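Local coordinates for protein hydroxyethylthiazole kinase (PDB 3HPD) that probably phosphorylates the hydroxyl group of 4-methyl-5-(2-hydroxyethyl)thiazole with ATP and magnesium, a step in the biosynthesis of thiamine diphosphate, at residues Asn182-Met196 against Phe221-Pro235. Numbering follows the deposited sequence.
With PO4 (phosphate ion), chain B.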
ATOM      1  N   ASN A 182     -21.036  -0.117  18.295  1.00 14.17           N
ATOM      2  CA  ASN A 182     -19.669   0.386  18.417  1.00 15.62           C
ATOM      3  C   ASN A 182     -19.146   0.982  17.116  1.00 15.34           C
ATOM      4  O   ASN A 182     -19.623   0.643  16.028  1.00 16.00           O
ATOM      5  CB  ASN A 182     -18.720  -0.729  18.866  1.00 13.98           C
ATOM      6  CG  ASN A 182     -19.018  -1.217  20.269  1.00 16.13           C
ATOM      7  OD1 ASN A 182     -19.472  -2.347  20.464  1.00 14.46           O
ATOM      8  ND2 ASN A 182     -18.769  -0.361  21.258  1.00 14.39           N
ATOM      9  N   GLY A 183     -18.158   1.866  17.241  1.00 15.34           N
ATOM     10  CA  GLY A 183     -17.570   2.501  16.076  1.00 13.78           C
ATOM     11  C   GLY A 183     -17.419   4.001  16.244  1.00 14.36           C
ATOM     12  O   GLY A 183     -17.774   4.564  17.283  1.00 14.37           O
ATOM     13  N   HIS A 184     -16.875   4.653  15.224  1.00 13.20           N
ATOM     14  CA  HIS A 184     -16.696   6.098  15.261  1.00 12.48           C
ATOM     15  C   HIS A 184     -16.729   6.647  13.844  1.00 13.42           C
ATOM     16  O   HIS A 184     -16.186   6.037  12.922  1.00 11.35           O
ATOM     17  CB  HIS A 184     -15.374   6.477  15.937  1.00 12.29           C
ATOM     18  CG  HIS A 184     -15.283   7.932  16.274  1.00 12.36           C
ATOM     19  ND1 HIS A 184     -15.047   8.902  15.323  1.00 13.06           N
ATOM     20  CD2 HIS A 184     -15.511   8.592  17.435  1.00 12.46           C
ATOM     21  CE1 HIS A 184     -15.140  10.096  15.882  1.00 13.33           C
ATOM     22  NE2 HIS A 184     -15.422   9.936  17.163  1.00 11.79           N
ATOM     23  N   GLU A 185     -17.362   7.802  13.676  1.00 13.10           N
ATOM     24  CA  GLU A 185     -17.492   8.407  12.358  1.00 14.49           C
ATOM     25  C   GLU A 185     -16.194   8.743  11.636  1.00 12.94           C
ATOM     26  O   GLU A 185     -16.189   8.841  10.412  1.00 13.06           O
ATOM     27  CB  GLU A 185     -18.365   9.666  12.436  1.00 18.31           C
ATOM     28  CG  GLU A 185     -17.979  10.645  13.519  1.00 24.35           C
ATOM     29  CD  GLU A 185     -18.779  11.933  13.443  1.00 31.44           C
ATOM     30  OE1 GLU A 185     -19.997  11.862  13.167  1.00 33.10           O
ATOM     31  OE2 GLU A 185     -18.193  13.016  13.668  1.00 34.50           O
ATOM     32  N   LEU A 186     -15.096   8.918  12.365  1.00 12.70           N
ATOM     33  CA  LEU A 186     -13.841   9.254  11.695  1.00 11.56           C
ATOM     34  C   LEU A 186     -13.370   8.120  10.783  1.00 11.60           C
ATOM     35  O   LEU A 186     -12.502   8.319   9.934  1.00 10.73           O
ATOM     36  CB  LEU A 186     -12.748   9.609  12.713  1.00 12.14           C
ATOM     37  CG  LEU A 186     -11.502  10.281  12.115  1.00 12.02           C
ATOM     38  CD1 LEU A 186     -11.912  11.542  11.359  1.00 12.15           C
ATOM     39  CD2 LEU A 186     -10.516  10.624  13.215  1.00 12.09           C
ATOM     40  N   LEU A 187     -13.944   6.932  10.956  1.00 11.74           N
ATOM     41  CA  LEU A 187     -13.587   5.800  10.110  1.00 12.00           C
ATOM     42  C   LEU A 187     -13.886   6.181   8.667  1.00 12.46           C
ATOM     43  O   LEU A 187     -13.298   5.635   7.735  1.00 12.48           O
ATOM     44  CB  LEU A 187     -14.396   4.550  10.485  1.00 10.88           C
ATOM     45  CG  LEU A 187     -13.961   3.770  11.730  1.00 10.98           C
ATOM     46  CD1 LEU A 187     -14.934   2.625  11.977  1.00 10.27           C
ATOM     47  CD2 LEU A 187     -12.544   3.227  11.543  1.00  9.86           C
ATOM     48  N   GLY A 188     -14.809   7.125   8.491  1.00 12.58           N
ATOM     49  CA  GLY A 188     -15.163   7.565   7.156  1.00 13.16           C
ATOM     50  C   GLY A 188     -14.036   8.304   6.455  1.00 12.81           C
ATOM     51  O   GLY A 188     -14.095   8.524   5.241  1.00 13.89           O
ATOM     52  N   ARG A 189     -13.008   8.689   7.207  1.00 10.91           N
ATOM     53  CA  ARG A 189     -11.875   9.410   6.631  1.00 11.35           C
ATOM     54  C   ARG A 189     -10.635   8.539   6.461  1.00 10.86           C
ATOM     55  O   ARG A 189      -9.544   9.041   6.183  1.00 12.29           O
ATOM     56  CB  ARG A 189     -11.530  10.637   7.483  1.00 12.79           C
ATOM     57  CG  ARG A 189     -12.657  11.649   7.600  1.00 13.62           C
ATOM     58  CD  ARG A 189     -13.241  12.020   6.240  1.00 18.51           C
ATOM     59  NE  ARG A 189     -14.159  13.148   6.352  1.00 22.63           N
ATOM     60  CZ  ARG A 189     -13.819  14.416   6.142  1.00 23.35           C
ATOM     61  NH1 ARG A 189     -12.578  14.725   5.793  1.00 23.09           N
ATOM     62  NH2 ARG A 189     -14.719  15.378   6.304  1.00 22.25           N
ATOM     63  N   VAL A 190     -10.804   7.234   6.636  1.00 10.44           N
ATOM     64  CA  VAL A 190      -9.706   6.290   6.463  1.00 11.34           C
ATOM     65  C   VAL A 190     -10.210   5.284   5.432  1.00 11.86           C
ATOM     66  O   VAL A 190     -11.275   4.699   5.600  1.00 12.30           O
ATOM     67  CB  VAL A 190      -9.360   5.572   7.781  1.00 11.68           C
ATOM     68  CG1 VAL A 190      -8.182   4.620   7.569  1.00 12.93           C
ATOM     69  CG2 VAL A 190      -9.010   6.602   8.850  1.00 11.23           C
ATOM     70  N   THR A 191      -9.452   5.080   4.363  1.00 11.31           N
ATOM     71  CA  THR A 191      -9.898   4.173   3.318  1.00 10.86           C
ATOM     72  C   THR A 191      -9.794   2.688   3.655  1.00 12.11           C
ATOM     73  O   THR A 191      -8.869   2.248   4.346  1.00 12.03           O
ATOM     74  CB  THR A 191      -9.143   4.443   1.994  1.00 13.14           C
ATOM     75  OG1 THR A 191      -9.832   3.796   0.915  1.00 13.39           O
ATOM     76  CG2 THR A 191      -7.712   3.917   2.069  1.00  9.78           C
ATOM     77  N   GLY A 192     -10.768   1.923   3.166  1.00 11.20           N
ATOM     78  CA  GLY A 192     -10.781   0.487   3.380  1.00 11.12           C
ATOM     79  C   GLY A 192     -11.007  -0.014   4.794  1.00 11.62           C
ATOM     80  O   GLY A 192     -10.510  -1.084   5.154  1.00 12.58           O
ATOM     81  N   THR A 193     -11.746   0.736   5.607  1.00 10.58           N
ATOM     82  CA  THR A 193     -12.002   0.289   6.971  1.00 11.39           C
ATOM     83  C   THR A 193     -12.985  -0.881   6.968  1.00 12.22           C
ATOM     84  O   THR A 193     -12.871  -1.802   7.775  1.00 12.28           O
ATOM     85  CB  THR A 193     -12.530   1.437   7.853  1.00 12.80           C
ATOM     86  OG1 THR A 193     -13.587   2.122   7.175  1.00 12.43           O
ATOM     87  CG2 THR A 193     -11.400   2.419   8.166  1.00 10.59           C
ATOM     88  N   GLY A 194     -13.949  -0.852   6.053  1.00 13.50           N
ATOM     89  CA  GLY A 194     -14.888  -1.955   5.967  1.00 14.26           C
ATOM     90  C   GLY A 194     -14.124  -3.186   5.509  1.00 14.79           C
ATOM     91  O   GLY A 194     -14.437  -4.315   5.895  1.00 13.24           O
ATOM     92  N   CYS A 195     -13.104  -2.961   4.686  1.00 13.67           N
ATOM     93  CA  CYS A 195     -12.281  -4.049   4.173  1.00 13.43           C
ATOM     94  C   CYS A 195     -11.452  -4.637   5.312  1.00 11.87           C
ATOM     95  O   CYS A 195     -11.154  -5.831   5.321  1.00 10.04           O
ATOM     96  CB  CYS A 195     -11.373  -3.544   3.048  1.00 15.01           C
ATOM     97  SG  CYS A 195     -12.291  -2.891   1.612  1.00 23.74           S
ATOM     98  N   MET A 196     -11.078  -3.794   6.270  1.00 11.35           N
ATOM     99  CA  MET A 196     -10.322  -4.269   7.424  1.00 11.60           C
ATOM    100  C   MET A 196     -11.228  -5.215   8.201  1.00 11.32           C
ATOM    101  O   MET A 196     -10.795  -6.267   8.666  1.00 11.16           O
ATOM    102  CB  MET A 196      -9.918  -3.108   8.334  1.00 12.91           C
ATOM    103  CG  MET A 196      -8.865  -2.180   7.755  1.00 15.11           C
ATOM    104  SD  MET A 196      -8.513  -0.830   8.908  1.00 18.81           S
ATOM    105  CE  MET A 196      -7.001  -0.183   8.221  1.00 19.93           C
ATOM    106  N   PHE A 221     -13.569  -4.336  16.129  1.00 10.87           N
ATOM    107  CA  PHE A 221     -13.075  -3.226  15.317  1.00 10.83           C
ATOM    108  C   PHE A 221     -13.735  -1.910  15.712  1.00 10.71           C
ATOM    109  O   PHE A 221     -13.093  -0.856  15.714  1.00  9.47           O
ATOM    110  CB  PHE A 221     -13.326  -3.495  13.832  1.00 10.21           C
ATOM    111  CG  PHE A 221     -12.691  -2.482  12.923  1.00 11.54           C
ATOM    112  CD1 PHE A 221     -11.317  -2.494  12.705  1.00 13.06           C
ATOM    113  CD2 PHE A 221     -13.460  -1.500  12.309  1.00 13.28           C
ATOM    114  CE1 PHE A 221     -10.714  -1.543  11.881  1.00 14.82           C
ATOM    115  CE2 PHE A 221     -12.868  -0.541  11.482  1.00 13.17           C
ATOM    116  CZ  PHE A 221     -11.494  -0.563  11.271  1.00 12.37           C
ATOM    117  N   GLY A 222     -15.024  -1.976  16.034  1.00 10.90           N
ATOM    118  CA  GLY A 222     -15.750  -0.783  16.432  1.00 11.26           C
ATOM    119  C   GLY A 222     -15.173  -0.183  17.700  1.00  9.89           C
ATOM    120  O   GLY A 222     -15.064   1.038  17.831  1.00 10.88           O
ATOM    121  N   ILE A 223     -14.813  -1.045  18.644  1.00 11.14           N
ATOM    122  CA  ILE A 223     -14.220  -0.599  19.900  1.00 10.99           C
ATOM    123  C   ILE A 223     -12.829  -0.027  19.633  1.00 11.65           C
ATOM    124  O   ILE A 223     -12.439   0.983  20.224  1.00 10.97           O
ATOM    125  CB  ILE A 223     -14.101  -1.766  20.912  1.00 11.55           C
ATOM    126  CG1 ILE A 223     -15.503  -2.241  21.317  1.00 11.36           C
ATOM    127  CG2 ILE A 223     -13.303  -1.311  22.140  1.00 12.21           C
ATOM    128  CD1 ILE A 223     -15.509  -3.412  22.296  1.00 13.22           C
ATOM    129  N   ALA A 224     -12.078  -0.672  18.743  1.00 11.09           N
ATOM    130  CA  ALA A 224     -10.737  -0.195  18.418  1.00 10.55           C
ATOM    131  C   ALA A 224     -10.839   1.216  17.849  1.00 10.03           C
ATOM    132  O   ALA A 224      -9.991   2.071  18.123  1.00 10.88           O
ATOM    133  CB  ALA A 224     -10.065  -1.132  17.403  1.00 11.08           C
ATOM    134  N   ALA A 225     -11.887   1.456  17.065  1.00 10.49           N
ATOM    135  CA  ALA A 225     -12.108   2.767  16.463  1.00 10.71           C
ATOM    136  C   ALA A 225     -12.377   3.816  17.544  1.00 10.97           C
ATOM    137  O   ALA A 225     -11.851   4.929  17.493  1.00 11.68           O
ATOM    138  CB  ALA A 225     -13.278   2.698  15.484  1.00 10.26           C
ATOM    139  N   GLU A 226     -13.202   3.459  18.525  1.00 10.79           N
ATOM    140  CA  GLU A 226     -13.515   4.374  19.616  1.00 10.03           C
ATOM    141  C   GLU A 226     -12.255   4.687  20.418  1.00 10.71           C
ATOM    142  O   GLU A 226     -11.996   5.842  20.750  1.00 10.09           O
ATOM    143  CB  GLU A 226     -14.578   3.758  20.533  1.00 10.24           C
ATOM    144  CG  GLU A 226     -15.954   3.665  19.889  1.00 12.92           C
ATOM    145  CD  GLU A 226     -16.936   2.859  20.717  1.00 13.76           C
ATOM    146  OE1 GLU A 226     -16.949   3.027  21.954  1.00 15.10           O
ATOM    147  OE2 GLU A 226     -17.705   2.065  20.128  1.00 15.20           O
ATOM    148  N   LYS A 227     -11.477   3.651  20.723  1.00 10.83           N
ATOM    149  CA  LYS A 227     -10.243   3.815  21.487  1.00  9.95           C
ATOM    150  C   LYS A 227      -9.211   4.629  20.720  1.00 11.27           C
ATOM    151  O   LYS A 227      -8.478   5.428  21.302  1.00  9.57           O
ATOM    152  CB  LYS A 227      -9.653   2.445  21.839  1.00 10.08           C
ATOM    153  CG  LYS A 227     -10.532   1.603  22.760  1.00 10.91           C
ATOM    154  CD  LYS A 227     -10.739   2.282  24.105  1.00 12.13           C
ATOM    155  CE  LYS A 227      -9.449   2.378  24.904  1.00 12.00           C
ATOM    156  NZ  LYS A 227      -9.658   3.101  26.191  1.00 12.21           N
ATOM    157  N   ALA A 228      -9.147   4.421  19.410  1.00 10.86           N
ATOM    158  CA  ALA A 228      -8.191   5.154  18.594  1.00 12.11           C
ATOM    159  C   ALA A 228      -8.542   6.637  18.594  1.00 10.46           C
ATOM    160  O   ALA A 228      -7.667   7.493  18.716  1.00 11.96           O
ATOM    161  CB  ALA A 228      -8.187   4.610  17.165  1.00 11.82           C
ATOM    162  N   TYR A 229      -9.828   6.948  18.474  1.00 10.32           N
ATOM    163  CA  TYR A 229     -10.239   8.343  18.460  1.00 10.08           C
ATOM    164  C   TYR A 229      -9.906   9.032  19.782  1.00  9.96           C
ATOM    165  O   TYR A 229      -9.575  10.217  19.805  1.00 10.48           O
ATOM    166  CB  TYR A 229     -11.741   8.464  18.175  1.00 10.10           C
ATOM    167  CG  TYR A 229     -12.163   9.887  17.906  1.00 11.23           C
ATOM    168  CD1 TYR A 229     -11.860  10.504  16.693  1.00 11.71           C
ATOM    169  CD2 TYR A 229     -12.811  10.641  18.887  1.00 13.16           C
ATOM    170  CE1 TYR A 229     -12.188  11.838  16.460  1.00 13.75           C
ATOM    171  CE2 TYR A 229     -13.143  11.977  18.664  1.00 14.04           C
ATOM    172  CZ  TYR A 229     -12.828  12.567  17.449  1.00 13.32           C
ATOM    173  OH  TYR A 229     -13.148  13.884  17.223  1.00 15.41           O
ATOM    174  N   GLU A 230      -9.988   8.294  20.884  1.00 10.27           N
ATOM    175  CA  GLU A 230      -9.682   8.873  22.190  1.00 10.82           C
ATOM    176  C   GLU A 230      -8.254   9.411  22.198  1.00 12.60           C
ATOM    177  O   GLU A 230      -7.959  10.408  22.859  1.00 12.65           O
ATOM    178  CB  GLU A 230      -9.830   7.822  23.298  1.00 10.24           C
ATOM    179  CG  GLU A 230     -11.212   7.199  23.393  1.00 12.62           C
ATOM    180  CD  GLU A 230     -11.329   6.198  24.532  1.00 12.74           C
ATOM    181  OE1 GLU A 230     -10.284   5.712  25.006  1.00 14.42           O
ATOM    182  OE2 GLU A 230     -12.468   5.886  24.938  1.00 14.41           O
ATOM    183  N   GLU A 231      -7.377   8.738  21.456  1.00 12.04           N
ATOM    184  CA  GLU A 231      -5.969   9.118  21.372  1.00 14.82           C
ATOM    185  C   GLU A 231      -5.583   9.981  20.171  1.00 14.27           C
ATOM    186  O   GLU A 231      -4.571  10.679  20.217  1.00 13.92           O
ATOM    187  CB  GLU A 231      -5.090   7.869  21.343  1.00 16.20           C
ATOM    188  CG  GLU A 231      -4.965   7.128  22.653  1.00 20.23           C
ATOM    189  CD  GLU A 231      -3.867   6.086  22.595  1.00 23.61           C
ATOM    190  OE1 GLU A 231      -4.107   4.977  22.068  1.00 22.49           O
ATOM    191  OE2 GLU A 231      -2.749   6.389  23.060  1.00 29.31           O
ATOM    192  N   ALA A 232      -6.373   9.924  19.103  1.00 14.24           N
ATOM    193  CA  ALA A 232      -6.069  10.676  17.885  1.00 14.34           C
ATOM    194  C   ALA A 232      -7.339  11.167  17.195  1.00 13.43           C
ATOM    195  O   ALA A 232      -8.148  10.371  16.728  1.00 14.44           O
ATOM    196  CB  ALA A 232      -5.263   9.794  16.935  1.00 14.04           C
ATOM    197  N   LYS A 233      -7.487  12.487  17.116  1.00 13.17           N
ATOM    198  CA  LYS A 233      -8.667  13.118  16.529  1.00 13.33           C
ATOM    199  C   LYS A 233      -8.595  13.397  15.030  1.00 12.78           C
ATOM    200  O   LYS A 233      -9.572  13.864  14.439  1.00 10.93           O
ATOM    201  CB  LYS A 233      -8.944  14.439  17.249  1.00 15.58           C
ATOM    202  CG  LYS A 233      -8.973  14.342  18.767  1.00 18.10           C
ATOM    203  CD  LYS A 233     -10.192  13.585  19.251  1.00 17.94           C
ATOM    204  CE  LYS A 233     -10.210  13.471  20.768  1.00 17.18           C
ATOM    205  NZ  LYS A 233      -9.046  12.690  21.274  1.00 17.96           N
ATOM    206  N   TYR A 234      -7.450  13.115  14.415  1.00 10.94           N
ATOM    207  CA  TYR A 234      -7.270  13.380  12.988  1.00 11.43           C
ATOM    208  C   TYR A 234      -6.954  12.094  12.222  1.00 10.54           C
ATOM    209  O   TYR A 234      -6.313  11.193  12.756  1.00  9.98           O
ATOM    210  CB  TYR A 234      -6.175  14.432  12.834  1.00 11.61           C
ATOM    211  CG  TYR A 234      -6.378  15.566  13.817  1.00 14.33           C
ATOM    212  CD1 TYR A 234      -7.499  16.397  13.735  1.00 13.93           C
ATOM    213  CD2 TYR A 234      -5.484  15.772  14.868  1.00 14.55           C
ATOM    214  CE1 TYR A 234      -7.725  17.406  14.680  1.00 15.68           C
ATOM    215  CE2 TYR A 234      -5.701  16.775  15.815  1.00 17.11           C
ATOM    216  CZ  TYR A 234      -6.818  17.585  15.714  1.00 16.92           C
ATOM    217  OH  TYR A 234      -7.026  18.576  16.649  1.00 20.17           O
ATOM    218  N   PRO A 235      -7.395  12.006  10.951  1.00 11.94           N
ATOM    219  CA  PRO A 235      -7.230  10.862  10.041  1.00 11.70           C
ATOM    220  C   PRO A 235      -5.922  10.078  10.009  1.00 12.05           C
ATOM    221  O   PRO A 235      -5.945   8.846  10.043  1.00 11.25           O
ATOM    222  CB  PRO A 235      -7.575  11.452   8.674  1.00 12.53           C
ATOM    223  CG  PRO A 235      -8.555  12.514   9.001  1.00 12.10           C
ATOM    224  CD  PRO A 235      -7.920  13.166  10.209  1.00 10.46           C
TER
HETATM  225  P   PO4 B 300     -17.392   1.019   4.472  1.00 45.52           P
HETATM  226  O1  PO4 B 300     -18.291   0.098   3.757  1.00 45.08           O
HETATM  227  O2  PO4 B 300     -15.864   0.521   4.258  1.00 44.88           O
HETATM  228  O3  PO4 B 300     -17.587   0.822   6.051  1.00 45.15           O
HETATM  229  O4  PO4 B 300     -17.448   2.471   4.164  1.00 46.17           O
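F221 meets M196, T193 and L187 where, in this ribokinase-like fold, the connection 182-192, with its 3-10 turn at 185-188, leads to helix 193-205 and lies along helix 210-231. The F221 ring reaches the first turn of helix 193-205 because chi1 (-173°) sets CG opposite the backbone N; M196 SD makes an oblique Met-aromatic contact, 3.8 Å from F221 CE1, and L187 CD2 adds an apolar contact at CE2. This turn follows G192, predicted to bind substrate, and G194 N gives a weak hydrogen bond to a phosphate ion, probably from the crystallisation liquor. At G222 the backbones come closest, its CA 3.8 Å from that of G183; a side chain there would run into N182 CB. I223 CG1 lies alongside the N182 amide, and A225 CB packs on L187 CD1. E226, extended beyond CG, brings one oxygen to two donors: OE2 accepts from N182 ND2 on its syn side, somewhat out of the carboxylate plane, and from G183 N through its anti lone pair, both at 2.9 Å. The same N182 amide also bonds backbone atoms of K259 and Y257, tying the connection to the C-terminal part of the chain. Y229 stacks face to face on H184, ring centroids 3.7 Å apart and planes at 21°, with the K233 chain on the opposite phenol face. H184 ND1 accepts from L186 N in the ring plane, 3.0 Å long and nearly straight at 171°. An alanine at H184 would probably leave the Y229 face turned to the imidazole without its stacking partner and L186 N without its acceptor. L186 CD2 touches the Y229 edge at CD1 and also approaches K233 O. P235, the first residue of helix 235-248, sets its CG 3.8 Å from R189 CB.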